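Local coordinates for rhamnonate dehydratase (Gibberella zeae PH-1, PDB 3FXG), which catalyses the dehydration of rhamnonate as a magnesium-dependent member of the enolase superfamily, at the interface of chains A and B. Numbering follows the deposited sequence. Chains: chain A/B, Rhamnonate dehydratase.

The interface of chains A and B. Residues chain A 8, 105, 107-108; chain B 150, 154, 158-159.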
ATOM      1  N   PHE A   8      19.162 -34.337  35.977  1.00 23.31           N
ATOM      2  CA  PHE A   8      17.733 -34.046  36.034  1.00 20.78           C
ATOM      3  C   PHE A   8      16.871 -35.270  35.744  1.00 18.90           C
ATOM      4  O   PHE A   8      17.127 -36.008  34.798  1.00 17.37           O
ATOM      5  CB  PHE A   8      17.388 -32.941  35.031  1.00 19.38           C
ATOM      6  CG  PHE A   8      16.406 -31.929  35.552  1.00 19.19           C
ATOM      7  CD1 PHE A   8      16.837 -30.857  36.325  1.00 17.83           C
ATOM      8  CD2 PHE A   8      15.049 -32.052  35.277  1.00 18.43           C
ATOM      9  CE1 PHE A   8      15.931 -29.917  36.815  1.00 18.40           C
ATOM     10  CE2 PHE A   8      14.135 -31.118  35.765  1.00 18.73           C
ATOM     11  CZ  PHE A   8      14.578 -30.050  36.534  1.00 17.31           C
ATOM     12  N   ASP A 105      13.352 -35.384  28.708  1.00 13.53           N
ATOM     13  CA  ASP A 105      13.870 -34.492  29.738  1.00 14.48           C
ATOM     14  C   ASP A 105      12.825 -33.384  29.805  1.00 14.27           C
ATOM     15  O   ASP A 105      12.588 -32.695  28.816  1.00 14.62           O
ATOM     16  CB  ASP A 105      15.218 -33.902  29.306  1.00 16.07           C
ATOM     17  CG  ASP A 105      15.909 -33.134  30.423  1.00 17.41           C
ATOM     18  OD1 ASP A 105      15.238 -32.334  31.112  1.00 17.37           O
ATOM     19  OD2 ASP A 105      17.128 -33.324  30.608  1.00 18.47           O
ATOM     20  N   ARG A 107      12.952 -30.539  30.850  1.00 12.80           N
ATOM     21  CA  ARG A 107      13.497 -29.205  30.619  1.00 12.64           C
ATOM     22  C   ARG A 107      13.455 -28.846  29.138  1.00 12.48           C
ATOM     23  O   ARG A 107      13.661 -27.685  28.767  1.00 13.37           O
ATOM     24  CB  ARG A 107      14.935 -29.119  31.140  1.00 12.63           C
ATOM     25  CG  ARG A 107      15.035 -29.186  32.663  1.00 12.52           C
ATOM     26  CD  ARG A 107      16.484 -29.279  33.116  1.00 11.39           C
ATOM     27  NE  ARG A 107      17.144 -30.443  32.533  1.00 11.02           N
ATOM     28  CZ  ARG A 107      18.418 -30.764  32.734  1.00 11.72           C
ATOM     29  NH1 ARG A 107      19.182 -30.008  33.509  1.00 11.82           N
ATOM     30  NH2 ARG A 107      18.928 -31.846  32.160  1.00 13.46           N
ATOM     31  N   ASN A 108      13.180 -29.841  28.296  1.00 12.05           N
ATOM     32  CA  ASN A 108      13.106 -29.622  26.851  1.00 11.74           C
ATOM     33  C   ASN A 108      11.730 -29.097  26.463  1.00 11.81           C
ATOM     34  O   ASN A 108      11.048 -29.668  25.612  1.00 11.41           O
ATOM     35  CB  ASN A 108      13.396 -30.926  26.097  1.00 11.58           C
ATOM     36  CG  ASN A 108      14.848 -31.356  26.213  1.00 10.52           C
ATOM     37  OD1 ASN A 108      15.711 -30.561  26.573  1.00 11.60           O
ATOM     38  ND2 ASN A 108      15.124 -32.614  25.890  1.00 11.56           N
TER
ATOM     39  N   GLU B 150      23.570 -26.140  36.454  1.00 13.86           N
ATOM     40  CA  GLU B 150      23.003 -26.557  35.174  1.00 14.27           C
ATOM     41  C   GLU B 150      23.584 -25.723  34.035  1.00 12.59           C
ATOM     42  O   GLU B 150      24.009 -24.584  34.241  1.00 12.97           O
ATOM     43  CB  GLU B 150      21.475 -26.385  35.171  1.00 14.88           C
ATOM     44  CG  GLU B 150      20.725 -27.238  36.182  1.00 16.67           C
ATOM     45  CD  GLU B 150      19.212 -27.150  36.022  1.00 19.83           C
ATOM     46  OE1 GLU B 150      18.700 -27.539  34.951  1.00 14.93           O
ATOM     47  OE2 GLU B 150      18.534 -26.694  36.970  1.00 19.93           O
ATOM     48  N   ARG B 154      19.988 -25.561  29.388  1.00 10.49           N
ATOM     49  CA  ARG B 154      18.942 -26.290  30.107  1.00  9.96           C
ATOM     50  C   ARG B 154      18.013 -25.337  30.861  1.00 10.25           C
ATOM     51  O   ARG B 154      17.014 -25.767  31.435  1.00  8.93           O
ATOM     52  CB  ARG B 154      19.547 -27.276  31.110  1.00 10.27           C
ATOM     53  CG  ARG B 154      20.271 -28.461  30.490  1.00 10.34           C
ATOM     54  CD  ARG B 154      19.336 -29.353  29.679  1.00 12.14           C
ATOM     55  NE  ARG B 154      20.021 -30.568  29.244  1.00 12.51           N
ATOM     56  CZ  ARG B 154      19.549 -31.427  28.345  1.00 13.59           C
ATOM     57  NH1 ARG B 154      18.372 -31.220  27.768  1.00 10.17           N
ATOM     58  NH2 ARG B 154      20.270 -32.492  28.014  1.00 12.65           N
ATOM     59  N   GLY B 158      15.852 -25.974  26.982  1.00 13.66           N
ATOM     60  CA  GLY B 158      16.405 -27.304  26.807  1.00 14.56           C
ATOM     61  C   GLY B 158      17.050 -27.492  25.448  1.00 14.80           C
ATOM     62  O   GLY B 158      17.412 -26.522  24.790  1.00 15.41           O
ATOM     63  N   ALA B 159      17.197 -28.741  25.027  1.00 14.60           N
ATOM     64  CA  ALA B 159      17.801 -29.026  23.734  1.00 15.23           C
ATOM     65  C   ALA B 159      16.737 -29.334  22.692  1.00 14.36           C
ATOM     66  O   ALA B 159      15.900 -30.218  22.890  1.00 15.51           O
ATOM     67  CB  ALA B 159      18.761 -30.205  23.854  1.00 15.19           C
TER
HETATM   68  O   HOH W   1      18.057 -33.503  25.839  1.00 17.43           O
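The chain A loop between helices 86-101 and 109-119, joined by A:Phe8 from the N-terminal segment, meets 3-10 helix 152-155 of chain B and its flanking loops. A:Arg107 reaches across to B:Glu150: its NH1 donates to carboxylate OE1 at 2.9 Å, a salt bridge with the acceptor in the guanidinium plane and the donor above the carboxylate plane. Arginine suits this place because its flat head serves both chains. Along another edge NE and NH2 grip A:Asp105 side-on, NE going to OD1 and NH2 to OD2 (2.8 Å), the latter on its syn lone pair. OD1 also accepts a hydrogen bond from the backbone N of A:Arg107, so the aspartate fixes both ends of the arginine. A bend at chi3 (-58°) turns the head back towards this carboxylate. The faces of the A:Arg107 guanidinium are covered too, by CB of A:Phe8 on one side and CD of B:Arg154 on the other, the latter 3.5 Å from CZ.

The two guanidinium planes are nearly parallel, 11° apart, although the side chains cross at about a right angle. Carboxylates probably offset their like charges: OD2 of A:Asp105 sits over the B:Arg154 guanidinium face, 3.7 Å from NH1, in a looser salt bridge. At the edge of that guanidinium, in plane, lie the amide of A:Asn108 and a water joining NH1 and NH2 to ND2. Asparagine offers both donor and acceptor here: OD1 accepts a hydrogen bond from the backbone N of B:Ala159 at 2.8 Å, from above the carbonyl plane. B:Gly158, with a positive phi and no side chain, probably lets the two backbones come close.

The patch recurs across this pair's two-fold axis in the deposited eight-copy assembly, which may not be the pairing in solution. It links the loop before helix 109-119, with the stretch ahead of strand 11-19 packed on it, to the segment between helix 128-148 and strand 163-169.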